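Local structure of 450aa long hypothetical fmu protein (Pyrococcus horikoshii, 2YXL) at residues 191-196 against 218-223; 251-256 against 278-283. The protein probably methylates cytosine at carbon 5 in RNA, with S-adenosyl-L-methionine as the likely methyl donor, and here holds the analogue sinefungin. One frame throughout, in Å; residues are numbered along the deposited sequence.

Interaction 1 of 2, residues 191-196 against 218-223; sequences VNTLKA and VPTILK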
# COMPACT_ATOMS: atom_id res chain seq x y z
N VAL A 191 4.27 -11.38 -13.13
CA VAL A 191 4.16 -11.70 -14.55
C VAL A 191 2.95 -12.60 -14.78
O VAL A 191 2.80 -13.65 -14.14
CB VAL A 191 5.46 -12.37 -15.08
CG1 VAL A 191 5.27 -12.95 -16.48
CG2 VAL A 191 6.61 -11.38 -15.08
N ASN A 192 2.08 -12.17 -15.70
CA ASN A 192 0.89 -12.92 -16.07
C ASN A 192 1.24 -14.11 -16.96
O ASN A 192 1.40 -13.96 -18.18
CB ASN A 192 -0.13 -11.99 -16.75
CG ASN A 192 -1.44 -12.68 -17.12
OD1 ASN A 192 -2.20 -12.18 -17.94
ND2 ASN A 192 -1.71 -13.83 -16.50
N THR A 193 1.36 -15.29 -16.35
CA THR A 193 1.75 -16.52 -17.05
C THR A 193 0.75 -16.92 -18.13
O THR A 193 1.09 -17.65 -19.06
CB THR A 193 1.92 -17.70 -16.08
OG1 THR A 193 0.73 -17.87 -15.30
CG2 THR A 193 3.11 -17.47 -15.15
N LEU A 194 -0.47 -16.42 -17.99
CA LEU A 194 -1.55 -16.69 -18.93
C LEU A 194 -1.33 -15.99 -20.27
O LEU A 194 -1.94 -16.35 -21.28
CB LEU A 194 -2.87 -16.25 -18.31
CG LEU A 194 -4.13 -17.08 -18.52
CD1 LEU A 194 -5.00 -17.01 -17.27
CD2 LEU A 194 -4.90 -16.63 -19.75
N LYS A 195 -0.44 -14.99 -20.28
CA LYS A 195 -0.24 -14.14 -21.46
C LYS A 195 1.24 -13.90 -21.81
O LYS A 195 1.55 -13.44 -22.91
CB LYS A 195 -0.98 -12.81 -21.27
CG LYS A 195 -1.34 -12.09 -22.57
CD LYS A 195 -2.39 -11.01 -22.33
CE LYS A 195 -3.80 -11.51 -22.59
NZ LYS A 195 -4.10 -11.54 -24.05
N ALA A 196 2.14 -14.23 -20.88
CA ALA A 196 3.58 -14.03 -21.07
C ALA A 196 4.39 -14.96 -20.17
O ALA A 196 3.86 -15.51 -19.21
CB ALA A 196 3.96 -12.58 -20.81
N VAL A 218 8.91 -16.62 -5.14
CA VAL A 218 7.96 -16.83 -6.23
C VAL A 218 8.51 -16.23 -7.53
O VAL A 218 8.48 -15.02 -7.74
CB VAL A 218 6.49 -16.42 -5.85
CG1 VAL A 218 6.46 -15.34 -4.79
CG2 VAL A 218 5.65 -16.04 -7.07
N PRO A 219 9.06 -17.11 -8.40
CA PRO A 219 9.77 -16.74 -9.63
C PRO A 219 8.96 -15.96 -10.66
O PRO A 219 9.51 -15.54 -11.68
CB PRO A 219 10.21 -18.10 -10.19
CG PRO A 219 10.18 -19.03 -9.03
CD PRO A 219 9.02 -18.57 -8.22
N THR A 220 7.67 -15.77 -10.41
CA THR A 220 6.85 -14.92 -11.27
C THR A 220 6.81 -13.47 -10.77
O THR A 220 6.27 -12.59 -11.44
CB THR A 220 5.41 -15.46 -11.45
OG1 THR A 220 4.87 -15.82 -10.18
CG2 THR A 220 5.41 -16.67 -12.37
N ILE A 221 7.39 -13.24 -9.59
CA ILE A 221 7.51 -11.91 -9.02
C ILE A 221 8.86 -11.27 -9.38
O ILE A 221 9.92 -11.90 -9.24
CB ILE A 221 7.30 -11.92 -7.47
CG1 ILE A 221 5.83 -12.20 -7.12
CG2 ILE A 221 7.79 -10.62 -6.82
CD1 ILE A 221 4.86 -11.04 -7.41
N LEU A 222 8.81 -10.04 -9.86
CA LEU A 222 10.01 -9.29 -10.20
C LEU A 222 10.05 -7.99 -9.43
O LEU A 222 9.05 -7.29 -9.32
CB LEU A 222 10.07 -8.99 -11.70
CG LEU A 222 9.89 -10.13 -12.71
CD1 LEU A 222 9.73 -9.55 -14.11
CD2 LEU A 222 11.04 -11.13 -12.66
N LYS A 223 11.23 -7.66 -8.90
CA LYS A 223 11.46 -6.34 -8.35
C LYS A 223 12.17 -5.49 -9.39
O LYS A 223 13.21 -5.89 -9.92
CB LYS A 223 12.23 -6.42 -7.03
CG LYS A 223 11.44 -7.09 -5.91
CD LYS A 223 12.26 -7.29 -4.63
CE LYS A 223 11.38 -7.79 -3.47
NZ LYS A 223 10.94 -9.22 -3.62
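Val191 and Thr220 meet through their backbones, with CA atoms 5.3 Å apart, and the amide N of Val191 donates to the carbonyl O of Thr220 over 2.9 Å. The bond is nearly straight, with an N-H...O angle of 161°, and the donor lies in the carbonyl plane. It joins the last residue of strand 186-191 to the residue just before strand 221-225, so it lies at one end of the antiparallel pairing, which runs on through the backbone bonding of Leu222 with Ile189. Thr220 is presented by a type I beta turn from Val218 to Ile221, closed by a 2.8 Å bond from Ile221 N to Val218 O.

Two methyl contacts flank the bond. The gamma methyl CG2 of Val191 is anti to the carbonyl carbon, with CG1 anti to the amide N (chi1 169°); from there CG2 reaches CD1 of Leu222 at 3.7 Å, the two side chains meeting at a slant. Val201 of helix 198-207 packs on both residues, making this the buried side of the pair. Nearer the surface, CG2 of Thr193 meets CG2 of Thr220 at 3.7 Å, with the two side chains roughly at right angles. Thr193 thus gives its methyl to this contact, while its OG1 is probably hydrogen-bonded to Glu279 OE1. Beyond it the chain curls back, the O of Asn192 accepting from both Lys195 N and Ala196 N.

The contact belongs to the ferredoxin-like domain, where it joins the two central strands of a four-stranded antiparallel sheet. One directional backbone bond adds to the pairing of the strands where they meet this turn, and the methyl pairs beside it add apolar packing, buried under the helix at Leu222 and more open to solvent at Thr193.

Interaction 2 of 2, residues 251-256 against 278-283; sequences ASIVLD and AELMKN
Leu280 carries this contact: chi1 of -67° sets CG beside its backbone N, and chi2 of 163° extends the chain so that CD1 reaches the flank of helix 246-255. There CD1 lies 3.3 Å from the carbonyl O of Ser252 and 3.9 Å from CB of the same residue. Ser252 has a similar first torsion, -68°, which places OG anti to the carbonyl carbon; its methylene faces Leu280. On the more exposed side, CG1 of Ile253 approaches CD1 of Leu280 at 4.3 Å, a looser apolar touch. The leucine methyl therefore sits against backbone and side-chain atoms of two successive residues.

Both helices finish here. Asp256 N bonds back to Ser252 O at 3.2 Å, in the last turn before Asp256 leaves the helix with positive phi. A Schellman motif ends the other helix: Asn283 N bonds to Ala278 O at 2.9 Å, and N of Lys282, a residue with positive phi, bonds back to Glu279 O.

Helix 272-280 begins at the end of the predicted S-adenosyl-L-methionine-binding loop of the Rossmann-like methyltransferase domain, and the side chain of Ser252 lies about 7 Å from sinefungin. Leu280 adds an apolar contact between the two helices, which also meet through Ser252 and Ile253 on His276; the carbonyl O of Ser252 is taken up by its own helix, its hydroxyl weakly by Lys273 O.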
# COMPACT_ATOMS: atom_id res chain seq x y z
N ALA A 251 -0.01 -15.78 -1.23
CA ALA A 251 -1.38 -16.07 -0.78
C ALA A 251 -2.14 -17.00 -1.72
O ALA A 251 -2.57 -18.07 -1.31
CB ALA A 251 -2.16 -14.77 -0.56
N SER A 252 -2.26 -16.60 -2.99
CA SER A 252 -2.97 -17.40 -3.99
C SER A 252 -2.35 -18.78 -4.20
O SER A 252 -3.06 -19.76 -4.39
CB SER A 252 -3.07 -16.66 -5.33
OG SER A 252 -3.93 -15.54 -5.23
N ILE A 253 -1.02 -18.84 -4.17
CA ILE A 253 -0.30 -20.11 -4.35
C ILE A 253 -0.58 -21.07 -3.18
O ILE A 253 -0.74 -22.27 -3.39
CB ILE A 253 1.23 -19.89 -4.56
CG1 ILE A 253 1.48 -19.19 -5.90
CG2 ILE A 253 2.00 -21.22 -4.53
CD1 ILE A 253 2.78 -18.39 -5.97
N VAL A 254 -0.64 -20.52 -1.97
CA VAL A 254 -0.92 -21.30 -0.76
C VAL A 254 -2.32 -21.92 -0.78
O VAL A 254 -2.47 -23.12 -0.51
CB VAL A 254 -0.67 -20.45 0.52
CG1 VAL A 254 -1.34 -21.08 1.75
CG2 VAL A 254 0.83 -20.28 0.76
N LEU A 255 -3.34 -21.11 -1.10
CA LEU A 255 -4.72 -21.58 -1.22
C LEU A 255 -4.80 -22.72 -2.25
O LEU A 255 -5.55 -23.69 -2.07
CB LEU A 255 -5.64 -20.44 -1.66
CG LEU A 255 -7.08 -20.30 -1.11
CD1 LEU A 255 -7.98 -19.65 -2.16
CD2 LEU A 255 -7.71 -21.60 -0.61
N ASP A 256 -4.02 -22.57 -3.32
CA ASP A 256 -3.82 -23.60 -4.34
C ASP A 256 -5.11 -23.99 -5.08
O ASP A 256 -5.56 -25.13 -4.99
CB ASP A 256 -3.13 -24.83 -3.73
CG ASP A 256 -2.65 -25.81 -4.78
OD1 ASP A 256 -2.57 -27.01 -4.46
OD2 ASP A 256 -2.34 -25.38 -5.91
N ALA A 278 -6.89 -17.00 -11.13
CA ALA A 278 -7.24 -17.40 -12.49
C ALA A 278 -6.07 -18.01 -13.26
O ALA A 278 -6.26 -18.93 -14.07
CB ALA A 278 -7.82 -16.23 -13.25
N GLU A 279 -4.86 -17.50 -13.01
CA GLU A 279 -3.63 -18.05 -13.61
C GLU A 279 -3.39 -19.48 -13.14
O GLU A 279 -3.08 -20.36 -13.94
CB GLU A 279 -2.41 -17.20 -13.24
CG GLU A 279 -2.36 -15.83 -13.87
CD GLU A 279 -1.00 -15.16 -13.69
OE1 GLU A 279 0.03 -15.79 -14.02
OE2 GLU A 279 -0.96 -14.00 -13.24
N LEU A 280 -3.55 -19.70 -11.84
CA LEU A 280 -3.36 -21.01 -11.23
C LEU A 280 -4.42 -22.02 -11.66
O LEU A 280 -4.16 -23.22 -11.70
CB LEU A 280 -3.34 -20.88 -9.70
CG LEU A 280 -2.14 -20.13 -9.11
CD1 LEU A 280 -2.44 -19.72 -7.68
CD2 LEU A 280 -0.87 -20.98 -9.19
N MET A 281 -5.61 -21.52 -11.97
CA MET A 281 -6.70 -22.35 -12.48
C MET A 281 -6.61 -22.47 -14.00
O MET A 281 -7.46 -23.10 -14.63
CB MET A 281 -8.06 -21.75 -12.08
CG MET A 281 -8.32 -21.77 -10.58
SD MET A 281 -9.48 -20.51 -10.03
CE MET A 281 -11.05 -21.19 -10.59
N LYS A 282 -5.57 -21.86 -14.56
CA LYS A 282 -5.28 -21.88 -16.00
C LYS A 282 -6.49 -21.49 -16.86
O LYS A 282 -6.81 -22.15 -17.85
CB LYS A 282 -4.69 -23.24 -16.44
CG LYS A 282 -3.42 -23.63 -15.68
CD LYS A 282 -2.67 -24.77 -16.36
CE LYS A 282 -1.60 -24.24 -17.30
NZ LYS A 282 -0.87 -25.35 -17.98
N ASN A 283 -7.15 -20.41 -16.44
CA ASN A 283 -8.31 -19.84 -17.14
C ASN A 283 -9.48 -20.83 -17.32
O ASN A 283 -10.21 -20.77 -18.32
CB ASN A 283 -7.88 -19.23 -18.49
CG ASN A 283 -8.51 -17.88 -18.75
OD1 ASN A 283 -9.15 -17.29 -17.88
ND2 ASN A 283 -8.31 -17.37 -19.97

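In the fold
Interaction 1 lies in the ferredoxin-like domain and interaction 2 in the methyltransferase domain, their centres about 13 Å apart on the same side of the chain's centre. Both are partly buried, each running from a buried residue to an exposed one, Thr193 in the first and Ile253 in the second. The first combines a backbone hydrogen bond with methyl contacts between strand ends; the second is apolar contact between helix ends. They share Glu279, the partner of Thr193, which also forms a salt bridge with Arg190, while Leu194 packs on Asn283. A mixed polar and packing contact thus joins the loop after strand 186-191 to the end of helix 272-280.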